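PDB 3I6I: putative leucoanthocyanidin reductase 1 from Vitis vinifera, which catalyses the NADPH-dependent reduction of leucoanthocyanidins to catechins (2,3-trans-flavan-3-ols), a step of flavonoid biosynthesis. Local coordinates for residues 112-117 and 212-217; 105-110 and 148-153; 176-181 and 235-240; 184-189 and 275-280. All blocks are in the same frame, centred on the assembly; numbering follows the deposited sequence.

Interaction 1 (112-117 and 212-217)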
loop_
_atom_site.group_PDB
_atom_site.type_symbol
_atom_site.label_atom_id
_atom_site.label_comp_id
_atom_site.label_asym_id
_atom_site.label_seq_id
_atom_site.Cartn_x
_atom_site.Cartn_y
_atom_site.Cartn_z
ATOM N N ILE A 112 -10.268 -7.296 19.134
ATOM C CA ILE A 112 -9.514 -7.367 17.887
ATOM C C ILE A 112 -8.172 -8.072 18.042
ATOM O O ILE A 112 -7.373 -7.726 18.900
ATOM C CB ILE A 112 -9.329 -5.995 17.241
ATOM C CG1 ILE A 112 -10.700 -5.338 16.953
ATOM C CG2 ILE A 112 -8.445 -6.092 15.945
ATOM C CD1 ILE A 112 -11.677 -6.207 16.186
ATOM N N LYS A 113 -7.922 -9.043 17.166
ATOM C CA LYS A 113 -6.683 -9.844 17.189
ATOM C C LYS A 113 -5.564 -9.256 16.340
ATOM O O LYS A 113 -4.386 -9.509 16.598
ATOM C CB LYS A 113 -6.950 -11.292 16.753
ATOM C CG LYS A 113 -8.155 -11.990 17.437
ATOM C CD LYS A 113 -8.168 -11.923 18.907
ATOM C CE LYS A 113 -9.366 -12.752 19.476
ATOM N NZ LYS A 113 -10.708 -12.178 19.078
ATOM N N ARG A 114 -5.914 -8.493 15.304
ATOM C CA ARG A 114 -4.907 -7.802 14.506
ATOM C C ARG A 114 -5.525 -6.629 13.762
ATOM O O ARG A 114 -6.599 -6.772 13.164
ATOM C CB ARG A 114 -4.223 -8.736 13.521
ATOM C CG ARG A 114 -2.804 -8.310 13.100
ATOM C CD ARG A 114 -1.764 -8.476 14.211
ATOM N NE ARG A 114 -1.510 -9.894 14.524
ATOM C CZ ARG A 114 -0.666 -10.683 13.857
ATOM N NH1 ARG A 114 0.059 -10.226 12.842
ATOM N NH2 ARG A 114 -0.530 -11.937 14.212
ATOM N N PHE A 115 -4.850 -5.490 13.793
ATOM C CA PHE A 115 -5.205 -4.327 13.000
ATOM C C PHE A 115 -4.064 -4.033 12.046
ATOM O O PHE A 115 -2.881 -3.879 12.479
ATOM C CB PHE A 115 -5.418 -3.104 13.894
ATOM C CG PHE A 115 -5.747 -1.810 13.146
ATOM C CD1 PHE A 115 -5.132 -0.651 13.517
ATOM C CD2 PHE A 115 -6.664 -1.771 12.069
ATOM C CE1 PHE A 115 -5.420 0.568 12.863
ATOM C CE2 PHE A 115 -6.945 -0.610 11.401
ATOM C CZ PHE A 115 -6.351 0.577 11.806
ATOM N N LEU A 116 -4.401 -3.886 10.775
ATOM C CA LEU A 116 -3.454 -3.334 9.795
ATOM C C LEU A 116 -3.916 -1.946 9.333
ATOM O O LEU A 116 -4.876 -1.850 8.534
ATOM C CB LEU A 116 -3.314 -4.250 8.558
ATOM C CG LEU A 116 -2.485 -5.542 8.689
ATOM C CD1 LEU A 116 -3.042 -6.491 9.806
ATOM C CD2 LEU A 116 -2.458 -6.302 7.348
ATOM N N PRO A 117 -3.290 -0.878 9.852
ATOM C CA PRO A 117 -3.709 0.450 9.363
ATOM C C PRO A 117 -3.275 0.685 7.937
ATOM O O PRO A 117 -2.534 -0.131 7.361
ATOM C CB PRO A 117 -3.036 1.423 10.311
ATOM C CG PRO A 117 -1.823 0.636 10.821
ATOM C CD PRO A 117 -2.192 -0.782 10.846
ATOM N N VAL A 212 2.149 -15.589 13.633
ATOM C CA VAL A 212 2.784 -15.195 14.908
ATOM C C VAL A 212 4.006 -14.284 14.708
ATOM O O VAL A 212 4.364 -13.467 15.562
ATOM C CB VAL A 212 3.175 -16.417 15.748
ATOM C CG1 VAL A 212 4.448 -17.138 15.112
ATOM C CG2 VAL A 212 3.435 -15.982 17.191
ATOM N N ARG A 213 4.667 -14.407 13.556
ATOM C CA ARG A 213 5.904 -13.746 13.331
ATOM C C ARG A 213 5.747 -12.279 12.894
ATOM O O ARG A 213 6.734 -11.550 12.828
ATOM C CB ARG A 213 6.694 -14.469 12.220
ATOM C CG ARG A 213 6.996 -15.938 12.583
ATOM C CD ARG A 213 7.634 -16.661 11.396
ATOM N NE ARG A 213 6.633 -16.806 10.341
ATOM C CZ ARG A 213 6.897 -17.079 9.070
ATOM N NH1 ARG A 213 8.148 -17.323 8.668
ATOM N NH2 ARG A 213 5.889 -17.137 8.217
ATOM N N THR A 214 4.524 -11.889 12.587
ATOM C CA THR A 214 4.251 -10.496 12.152
ATOM C C THR A 214 3.510 -9.679 13.205
ATOM O O THR A 214 3.173 -8.511 13.005
ATOM C CB THR A 214 3.440 -10.504 10.899
ATOM O OG1 THR A 214 2.181 -11.149 11.131
ATOM C CG2 THR A 214 4.261 -11.167 9.778
ATOM N N LEU A 215 3.299 -10.285 14.359
ATOM C CA LEU A 215 2.611 -9.600 15.441
ATOM C C LEU A 215 3.405 -8.430 15.998
ATOM O O LEU A 215 4.527 -8.580 16.491
ATOM C CB LEU A 215 2.311 -10.603 16.548
ATOM C CG LEU A 215 1.717 -10.057 17.832
ATOM C CD1 LEU A 215 0.355 -9.402 17.549
ATOM C CD2 LEU A 215 1.616 -11.216 18.871
ATOM N N ASN A 216 2.798 -7.237 15.977
ATOM C CA ASN A 216 3.442 -6.043 16.457
ATOM C C ASN A 216 4.768 -5.733 15.725
ATOM O O ASN A 216 5.721 -5.169 16.295
ATOM C CB ASN A 216 3.592 -6.105 17.967
ATOM C CG ASN A 216 2.272 -6.285 18.672
ATOM O OD1 ASN A 216 1.216 -5.917 18.163
ATOM N ND2 ASN A 216 2.321 -6.825 19.875
ATOM N N LYS A 217 4.751 -6.022 14.429
ATOM C CA LYS A 217 5.906 -5.844 13.547
ATOM C C LYS A 217 5.621 -5.002 12.345
ATOM O O LYS A 217 4.492 -4.933 11.875
ATOM C CB LYS A 217 6.433 -7.151 12.971
ATOM C CG LYS A 217 6.741 -8.237 13.939
ATOM C CD LYS A 217 7.872 -7.886 14.822
ATOM C CE LYS A 217 8.342 -9.120 15.638
ATOM N NZ LYS A 217 7.788 -9.056 17.007
#
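Strand 114-116 belongs to the parallel sheet of the Rossmann domain, and from it Arg114 reaches across to Thr214 and Leu215, at the start of the type II turn Thr214-Lys217. CG of Arg114 lies anti to the backbone N (chi1 -154°), and the chain then bends twice, at chi2 and chi3, which swings the guanidinium toward the turn. There NH1 of Arg114 donates to OG1 of Thr214 over 2.9 Å; the N-H...O angle is 151° and the hydroxyl lies at the edge of the guanidinium, nearly in its plane. Leu215 comes from another side: its CA sits 3.7 Å above one guanidinium face, toward the rim. A leucine suits this place because its side chain adds aliphatic cover, CB 3.9 Å from NH2 and CD1 3.6 Å from NE of Arg114. The N-H edges are left to polar partners: Thr155 OG1 also bonds NH1, and Asp211 O bonds NH2. The strongest partner of Thr214 OG1 is Thr208 O, with Asp211 O also within hydrogen-bonding distance of the same single proton. Replacing Arg114 by a leucine would probably leave the Thr214 and Thr155 hydroxyls and the Asp211 carbonyl without the guanidinium N-H groups. The buried guanidinium is held by neutral oxygens, two hydroxyls and a carbonyl, which probably keeps it from rotating.

Interaction 2 (105-110 and 148-153)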
loop_
_atom_site.group_PDB
_atom_site.type_symbol
_atom_site.label_atom_id
_atom_site.label_comp_id
_atom_site.label_asym_id
_atom_site.label_seq_id
_atom_site.Cartn_x
_atom_site.Cartn_y
_atom_site.Cartn_z
ATOM N N ALA A 105 -12.725 2.742 18.488
ATOM C CA ALA A 105 -13.773 1.718 18.441
ATOM C C ALA A 105 -13.202 0.338 18.718
ATOM O O ALA A 105 -13.770 -0.436 19.526
ATOM C CB ALA A 105 -14.518 1.747 17.110
ATOM N N MET A 106 -12.074 0.033 18.090
ATOM C CA MET A 106 -11.399 -1.240 18.347
ATOM C C MET A 106 -10.947 -1.358 19.797
ATOM O O MET A 106 -11.055 -2.432 20.408
ATOM C CB MET A 106 -10.217 -1.437 17.410
ATOM C CG MET A 106 -10.638 -1.708 16.003
ATOM S SD MET A 106 -9.289 -1.998 14.826
ATOM C CE MET A 106 -8.406 -0.458 14.900
ATOM N N LYS A 107 -10.434 -0.273 20.352
ATOM C CA LYS A 107 -10.038 -0.272 21.755
ATOM C C LYS A 107 -11.234 -0.522 22.668
ATOM O O LYS A 107 -11.129 -1.289 23.629
ATOM C CB LYS A 107 -9.381 1.043 22.132
ATOM C CG LYS A 107 -8.790 1.073 23.540
ATOM C CD LYS A 107 -8.318 2.483 23.910
ATOM C CE LYS A 107 -7.836 2.525 25.360
ATOM N NZ LYS A 107 -7.455 3.894 25.828
ATOM N N ALA A 108 -12.358 0.136 22.377
ATOM C CA ALA A 108 -13.588 -0.054 23.156
ATOM C C ALA A 108 -14.124 -1.477 23.147
ATOM O O ALA A 108 -14.561 -1.978 24.186
ATOM C CB ALA A 108 -14.676 0.909 22.678
ATOM N N VAL A 109 -14.134 -2.124 21.993
ATOM C CA VAL A 109 -14.661 -3.474 21.878
ATOM C C VAL A 109 -13.719 -4.514 22.467
ATOM O O VAL A 109 -14.172 -5.490 23.099
ATOM C CB VAL A 109 -15.080 -3.831 20.427
ATOM C CG1 VAL A 109 -16.162 -2.869 19.969
ATOM C CG2 VAL A 109 -13.937 -3.813 19.490
ATOM N N GLY A 110 -12.422 -4.302 22.295
ATOM C CA GLY A 110 -11.416 -5.089 23.013
ATOM C C GLY A 110 -11.153 -6.491 22.496
ATOM O O GLY A 110 -10.333 -7.195 23.062
ATOM N N GLU A 148 -0.647 1.852 19.084
ATOM C CA GLU A 148 0.257 1.212 20.082
ATOM C C GLU A 148 -0.136 1.575 21.512
ATOM O O GLU A 148 -0.132 0.723 22.430
ATOM C CB GLU A 148 1.704 1.554 19.779
ATOM C CG GLU A 148 2.089 0.979 18.402
ATOM C CD GLU A 148 3.534 1.196 17.967
ATOM O OE1 GLU A 148 4.409 1.071 18.826
ATOM O OE2 GLU A 148 3.795 1.474 16.747
ATOM N N GLU A 149 -0.490 2.828 21.744
ATOM C CA GLU A 149 -0.874 3.226 23.065
ATOM C C GLU A 149 -2.227 2.661 23.449
ATOM O O GLU A 149 -2.506 2.506 24.626
ATOM C CB GLU A 149 -0.835 4.750 23.227
ATOM C CG GLU A 149 0.600 5.303 23.102
ATOM C CD GLU A 149 0.728 6.834 23.354
ATOM O OE1 GLU A 149 -0.295 7.564 23.417
ATOM O OE2 GLU A 149 1.882 7.290 23.502
ATOM N N SER A 150 -3.054 2.299 22.468
ATOM C CA SER A 150 -4.331 1.671 22.734
ATOM C C SER A 150 -4.233 0.167 23.009
ATOM O O SER A 150 -5.229 -0.488 23.315
ATOM C CB SER A 150 -5.299 1.970 21.575
ATOM O OG SER A 150 -5.515 3.396 21.533
ATOM N N GLY A 151 -3.028 -0.386 22.853
ATOM C CA GLY A 151 -2.804 -1.816 23.047
ATOM C C GLY A 151 -3.429 -2.729 21.993
ATOM O O GLY A 151 -3.676 -3.895 22.243
ATOM N N ILE A 152 -3.676 -2.213 20.799
ATOM C CA ILE A 152 -4.245 -2.996 19.708
ATOM C C ILE A 152 -3.118 -3.778 19.017
ATOM O O ILE A 152 -2.151 -3.161 18.589
ATOM C CB ILE A 152 -4.894 -2.067 18.651
ATOM C CG1 ILE A 152 -6.004 -1.205 19.269
ATOM C CG2 ILE A 152 -5.421 -2.883 17.483
ATOM C CD1 ILE A 152 -7.083 -1.989 19.957
ATOM N N PRO A 153 -3.233 -5.123 18.880
ATOM C CA PRO A 153 -2.137 -5.812 18.188
ATOM C C PRO A 153 -2.118 -5.370 16.727
ATOM O O PRO A 153 -3.183 -5.255 16.121
ATOM C CB PRO A 153 -2.529 -7.265 18.222
ATOM C CG PRO A 153 -3.629 -7.372 19.201
ATOM C CD PRO A 153 -4.272 -6.069 19.351
#
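Met106, on the last turns of helix 99-109, meets Ile152 in the loop that follows helix 133-149. Its CB stands 4.1 Å from CD1 of Ile152, while CG continues anti to the carbonyl carbon (chi1 -71°) and carries the thioether on to Phe115. Ile152 packs on Phe115 too, so the contact joins the ends of the two helices over edge strand 114-116 of the Rossmann sheet. A flexible, unbranched methionine suits such a buried junction between helix and sheet. Next in sequence, Lys107 takes part through both backbone and side chain. Its N lies 3.8 Å from CD1 of Ile152, so in the conformer described, one of two modelled, the methyl rests against the helix backbone. The Lys107 chain runs fully extended alongside Ser150, with CD 3.8 Å from OG and CG 3.9 Å from O of Ser150. Only its methylene part touches here, which suits lysine to an exposed rim. Farther on, Gly110 ends the helix with positive phi. Across the contact Gly151, also with positive phi, closes helix 133-149 in a Schellman motif and turns the chain to bring Ile152 inward. The contact is therefore held by van der Waals contact of aliphatic groups with each other and with backbone and hydroxyl atoms, while Gly110 N bonds Met106 O, Gly151 N bonds Glu148 O and Ser150 OG bonds Leu146 O.

Interaction 3 (176-181 and 235-240)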
loop_
_atom_site.group_PDB
_atom_site.type_symbol
_atom_site.label_atom_id
_atom_site.label_comp_id
_atom_site.label_asym_id
_atom_site.label_seq_id
_atom_site.Cartn_x
_atom_site.Cartn_y
_atom_site.Cartn_z
ATOM N N VAL A 176 -0.122 5.052 -15.167
ATOM C CA VAL A 176 0.379 3.764 -14.654
ATOM C C VAL A 176 1.122 2.993 -15.754
ATOM O O VAL A 176 2.000 2.151 -15.465
ATOM N N LEU A 177 0.771 3.298 -17.011
ATOM C CA LEU A 177 1.358 2.630 -18.178
ATOM C C LEU A 177 2.664 3.301 -18.649
ATOM O O LEU A 177 2.677 4.496 -18.932
ATOM C CB LEU A 177 0.343 2.595 -19.328
ATOM N N PRO A 178 3.750 2.519 -18.792
ATOM C CA PRO A 178 5.051 3.103 -19.128
ATOM C C PRO A 178 5.066 3.944 -20.410
ATOM O O PRO A 178 4.176 3.812 -21.267
ATOM C CB PRO A 178 5.952 1.879 -19.304
ATOM C CG PRO A 178 5.245 0.768 -18.588
ATOM C CD PRO A 178 3.803 1.045 -18.762
ATOM N N PRO A 179 6.094 4.781 -20.572
ATOM C CA PRO A 179 6.059 5.688 -21.732
ATOM C C PRO A 179 6.372 5.032 -23.062
ATOM O O PRO A 179 7.150 4.072 -23.119
ATOM C CB PRO A 179 7.142 6.717 -21.400
ATOM C CG PRO A 179 8.012 6.075 -20.412
ATOM C CD PRO A 179 7.246 5.034 -19.692
ATOM N N THR A 180 5.791 5.570 -24.138
ATOM C CA THR A 180 6.126 5.147 -25.495
ATOM C C THR A 180 6.943 6.190 -26.268
ATOM O O THR A 180 7.242 5.998 -27.444
ATOM C CB THR A 180 4.843 4.792 -26.298
ATOM O OG1 THR A 180 3.994 5.947 -26.381
ATOM C CG2 THR A 180 4.083 3.642 -25.608
ATOM N N ASP A 181 7.322 7.287 -25.624
ATOM C CA ASP A 181 8.058 8.330 -26.328
ATOM C C ASP A 181 9.468 8.584 -25.810
ATOM O O ASP A 181 10.416 8.515 -26.590
ATOM C CB ASP A 181 7.250 9.627 -26.402
ATOM C CG ASP A 181 6.687 10.074 -25.066
ATOM O OD1 ASP A 181 6.852 9.394 -23.993
ATOM O OD2 ASP A 181 6.059 11.157 -25.115
ATOM N N SER A 235 15.057 -0.143 -18.961
ATOM C CA SER A 235 15.539 -1.214 -19.801
ATOM C C SER A 235 14.598 -2.412 -19.898
ATOM O O SER A 235 14.482 -2.998 -20.975
ATOM C CB SER A 235 16.939 -1.635 -19.384
ATOM O OG SER A 235 17.834 -0.539 -19.516
ATOM N N VAL A 236 13.923 -2.773 -18.804
ATOM C CA VAL A 236 12.924 -3.826 -18.862
ATOM C C VAL A 236 11.804 -3.461 -19.837
ATOM O O VAL A 236 11.334 -4.285 -20.603
ATOM C CB VAL A 236 12.262 -4.128 -17.495
ATOM C CG1 VAL A 236 11.239 -5.234 -17.713
ATOM C CG2 VAL A 236 13.302 -4.525 -16.450
ATOM N N TRP A 237 11.383 -2.207 -19.817
ATOM C CA TRP A 237 10.319 -1.769 -20.719
ATOM C C TRP A 237 10.750 -1.800 -22.176
ATOM O O TRP A 237 9.994 -2.247 -23.041
ATOM C CB TRP A 237 9.786 -0.393 -20.309
ATOM C CG TRP A 237 8.647 0.061 -21.135
ATOM C CD1 TRP A 237 8.597 1.183 -21.923
ATOM C CD2 TRP A 237 7.383 -0.589 -21.279
ATOM N NE1 TRP A 237 7.394 1.259 -22.557
ATOM C CE2 TRP A 237 6.611 0.199 -22.161
ATOM C CE3 TRP A 237 6.824 -1.758 -20.752
ATOM C CZ2 TRP A 237 5.314 -0.153 -22.537
ATOM C CZ3 TRP A 237 5.525 -2.110 -21.139
ATOM C CH2 TRP A 237 4.790 -1.309 -22.014
ATOM N N GLU A 238 11.991 -1.390 -22.442
ATOM C CA GLU A 238 12.554 -1.412 -23.791
ATOM C C GLU A 238 12.597 -2.832 -24.333
ATOM O O GLU A 238 12.293 -3.056 -25.492
ATOM C CB GLU A 238 13.956 -0.821 -23.794
ATOM C CG GLU A 238 13.941 0.681 -23.528
ATOM C CD GLU A 238 15.312 1.323 -23.546
ATOM O OE1 GLU A 238 16.279 0.694 -23.081
ATOM O OE2 GLU A 238 15.430 2.471 -24.034
ATOM N N LYS A 239 12.952 -3.794 -23.471
ATOM C CA LYS A 239 12.915 -5.204 -23.873
ATOM C C LYS A 239 11.491 -5.591 -24.305
ATOM O O LYS A 239 11.303 -6.262 -25.308
ATOM C CB LYS A 239 13.389 -6.103 -22.723
ATOM C CG LYS A 239 14.899 -6.378 -22.762
ATOM N N LYS A 240 10.500 -5.149 -23.548
ATOM C CA LYS A 240 9.101 -5.480 -23.820
ATOM C C LYS A 240 8.533 -4.841 -25.074
ATOM O O LYS A 240 7.734 -5.466 -25.759
ATOM C CB LYS A 240 8.216 -5.144 -22.616
ATOM C CG LYS A 240 8.332 -6.149 -21.487
ATOM C CD LYS A 240 7.656 -7.466 -21.856
ATOM C CE LYS A 240 7.851 -8.515 -20.799
ATOM N NZ LYS A 240 8.151 -9.823 -21.410
#
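Trp237, on helix 230-241, lays its indole against Pro178 and Pro179 of the irregular 176-181 loop. Its CG is anti to the backbone N (chi1 -176°), which carries the ring out from the helix toward the loop. CB of Pro178 then lies over the face of the five-membered ring of Trp237, 3.4 Å from its centroid and only 11° off the normal, a close CH-pi contact. CG of Pro178 continues over the six-membered part, 3.7 Å from CE3 of Trp237. Proline suits this place because its rigid ring presents CB and CG together over the indole, with little freedom to move aside. At the edge of the indole, NE1 of Trp237 donates to O of Pro179 over 2.9 Å; the bond is bent, at 133°, with the donor above the carbonyl plane. Tryptophan thus serves two ends at once, a broad apolar face for one proline and an N-H for the carbonyl of the next. Putting an alanine at Trp237 would probably open a gap under Pro178 and leave the Pro179 carbonyl without this donor. One residue on, Glu238 forms a salt bridge with Arg247 at the start of strand 247-250, beside which strand 183-186, the continuation of the loop, runs parallel. Helix 307-315 packs at the junction, with Tyr314 against Pro178 and Ile315 against Trp237, while Trp165 and Tyr167 lie on Pro179.

Interaction 4 (184-189 and 275-280)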
loop_
_atom_site.group_PDB
_atom_site.type_symbol
_atom_site.label_atom_id
_atom_site.label_comp_id
_atom_site.label_asym_id
_atom_site.label_seq_id
_atom_site.Cartn_x
_atom_site.Cartn_y
_atom_site.Cartn_z
ATOM N N GLN A 184 11.670 9.621 -18.493
ATOM C CA GLN A 184 12.141 10.582 -17.496
ATOM C C GLN A 184 12.835 9.840 -16.359
ATOM O O GLN A 184 12.199 9.094 -15.605
ATOM C CB GLN A 184 10.962 11.431 -16.978
ATOM C CG GLN A 184 10.410 12.277 -18.014
ATOM C CD GLN A 184 9.512 13.395 -17.483
ATOM O OE1 GLN A 184 8.829 13.249 -16.464
ATOM N NE2 GLN A 184 9.536 14.530 -18.177
ATOM N N ILE A 185 14.147 10.065 -16.253
ATOM C CA ILE A 185 15.028 9.394 -15.300
ATOM C C ILE A 185 15.324 10.387 -14.175
ATOM O O ILE A 185 15.898 11.478 -14.429
ATOM C CB ILE A 185 16.370 8.960 -15.992
ATOM C CG1 ILE A 185 16.139 8.065 -17.239
ATOM C CG2 ILE A 185 17.316 8.254 -15.022
ATOM C CD1 ILE A 185 15.354 6.821 -16.939
ATOM N N TYR A 186 14.942 10.015 -12.941
ATOM C CA TYR A 186 15.196 10.858 -11.760
ATOM C C TYR A 186 16.641 10.786 -11.331
ATOM O O TYR A 186 17.196 9.690 -11.079
ATOM C CB TYR A 186 14.263 10.479 -10.575
ATOM C CG TYR A 186 12.850 10.408 -11.009
ATOM C CD1 TYR A 186 12.216 11.537 -11.482
ATOM C CD2 TYR A 186 12.149 9.208 -10.996
ATOM C CE1 TYR A 186 10.915 11.493 -11.927
ATOM C CE2 TYR A 186 10.836 9.140 -11.433
ATOM C CZ TYR A 186 10.219 10.295 -11.909
ATOM O OH TYR A 186 8.909 10.282 -12.374
ATOM N N GLY A 187 17.243 11.968 -11.212
ATOM C CA GLY A 187 18.634 12.110 -10.776
ATOM C C GLY A 187 19.567 11.320 -11.653
ATOM O O GLY A 187 19.490 11.395 -12.892
ATOM N N ASP A 188 20.424 10.509 -11.027
ATOM C CA ASP A 188 21.393 9.640 -11.716
ATOM C C ASP A 188 20.796 8.335 -12.259
ATOM O O ASP A 188 21.429 7.609 -13.017
ATOM C CB ASP A 188 22.583 9.325 -10.791
ATOM C CG ASP A 188 22.210 8.468 -9.569
ATOM O OD1 ASP A 188 21.061 7.988 -9.434
ATOM O OD2 ASP A 188 23.092 8.276 -8.707
ATOM N N GLY A 189 19.565 8.041 -11.855
ATOM C CA GLY A 189 18.844 6.852 -12.247
ATOM C C GLY A 189 19.475 5.583 -11.669
ATOM O O GLY A 189 19.268 4.506 -12.201
ATOM N N ASP A 275 11.951 11.137 -2.300
ATOM C CA ASP A 275 12.407 10.306 -1.200
ATOM C C ASP A 275 12.960 8.961 -1.700
ATOM O O ASP A 275 14.011 8.500 -1.217
ATOM C CB ASP A 275 11.290 10.100 -0.170
ATOM C CG ASP A 275 11.815 9.893 1.261
ATOM O OD1 ASP A 275 13.041 10.134 1.597
ATOM O OD2 ASP A 275 10.965 9.480 2.088
ATOM N N ILE A 276 12.233 8.340 -2.616
ATOM C CA ILE A 276 12.605 7.040 -3.170
ATOM C C ILE A 276 13.815 7.132 -4.051
ATOM O O ILE A 276 14.793 6.411 -3.805
ATOM C CB ILE A 276 11.474 6.388 -3.932
ATOM C CG1 ILE A 276 10.217 6.180 -3.082
ATOM C CG2 ILE A 276 11.949 5.108 -4.674
ATOM C CD1 ILE A 276 8.949 5.925 -3.938
ATOM N N PHE A 277 13.742 7.988 -5.078
ATOM C CA PHE A 277 14.698 7.937 -6.193
ATOM C C PHE A 277 15.882 8.879 -6.079
ATOM O O PHE A 277 16.876 8.720 -6.807
ATOM C CB PHE A 277 13.974 8.082 -7.512
ATOM C CG PHE A 277 13.045 6.939 -7.797
ATOM C CD1 PHE A 277 13.542 5.671 -8.089
ATOM C CD2 PHE A 277 11.692 7.082 -7.697
ATOM C CE1 PHE A 277 12.694 4.618 -8.300
ATOM C CE2 PHE A 277 10.832 6.019 -7.894
ATOM C CZ PHE A 277 11.332 4.783 -8.232
ATOM N N ILE A 278 15.785 9.853 -5.192
ATOM C CA ILE A 278 16.930 10.689 -4.835
ATOM C C ILE A 278 17.567 10.226 -3.526
ATOM O O ILE A 278 18.778 10.050 -3.460
ATOM C CB ILE A 278 16.579 12.202 -4.805
ATOM C CG1 ILE A 278 16.047 12.662 -6.171
ATOM C CG2 ILE A 278 17.750 13.072 -4.305
ATOM C CD1 ILE A 278 16.930 12.456 -7.410
ATOM N N LYS A 279 16.767 10.016 -2.481
ATOM C CA LYS A 279 17.324 9.780 -1.158
ATOM C C LYS A 279 17.432 8.292 -0.767
ATOM O O LYS A 279 18.029 7.995 0.235
ATOM C CB LYS A 279 16.536 10.549 -0.094
ATOM C CG LYS A 279 16.512 12.053 -0.386
ATOM C CD LYS A 279 16.360 12.896 0.822
ATOM C CE LYS A 279 14.963 12.793 1.322
ATOM N NZ LYS A 279 14.765 13.517 2.610
ATOM N N GLY A 280 16.874 7.382 -1.561
ATOM C CA GLY A 280 17.037 5.956 -1.316
ATOM C C GLY A 280 16.251 5.453 -0.135
ATOM O O GLY A 280 16.709 4.511 0.541
HETATM O O HOH W 1 17.433 7.737 -9.237
HETATM O O HOH W 2 19.780 9.941 -8.170
#
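Tyr186 and Phe277 bury the most surface here, joining strand 183-186, which pairs in parallel with 247-250, to helix 266-277. CB of Tyr186 lies 3.9 Å from CB of Phe277, and beyond them the rings meet through their CD2 atoms. The rings lie obliquely to each other, centroids 5.7 Å apart and planes at 33°. Aromatic residues suit this interior because both are large and apolar enough to fill the interface: Phe277 also packs on Ile230, Ala193 and Phe195, whereas Tyr186 can place its hydroxyl on Pro166 O. The side chain of Phe277 lies about 9 Å from the bound NADPH. The third main participant, Ile278, has its CG1 anti to the carbonyl carbon (chi1 -58°) and brings CD1 to 3.8 Å from CA of Gly187. That glycine begins the inner pair of the type II' turn Tyr186-Gly189, where positive phi (56°) is needed, and a beta carbon on it would run into the Ile278 methyl. O of Tyr186 accepts from N of Gly189 at 3.0 Å in this turn. A second water accepts from N of Asp188 and is only weakly tied to Phe277 O, whereas the first stands 2.7 Å from O of Tyr186 and equally 2.7 Å from O of Phe277. Direct contact is thus apolar, and the first water, within hydrogen-bonding distance of both carbonyl oxygens, probably mediates between two acceptors that cannot bond each other.

Interactions 1 and 2 lie together in the Rossmann domain, their centres 12 Å apart, and meet at strand 114-116, whose Phe115 bonds Pro153 through the backbone and packs on Met106. Interactions 3 and 4 sit on the opposite side of the chain's centre, where the 176-181 loop runs on into strand 183-186. Their chemistry differs with place. The buried interactions 1 and 3 each pair one side-chain hydrogen bond with cover over a flat group, a cationic guanidinium in one and a neutral indole in the other. The partly buried interactions 2 and 4 rely on apolar touch near helix ends closed by glycines, and interaction 4 adds water between its two sides.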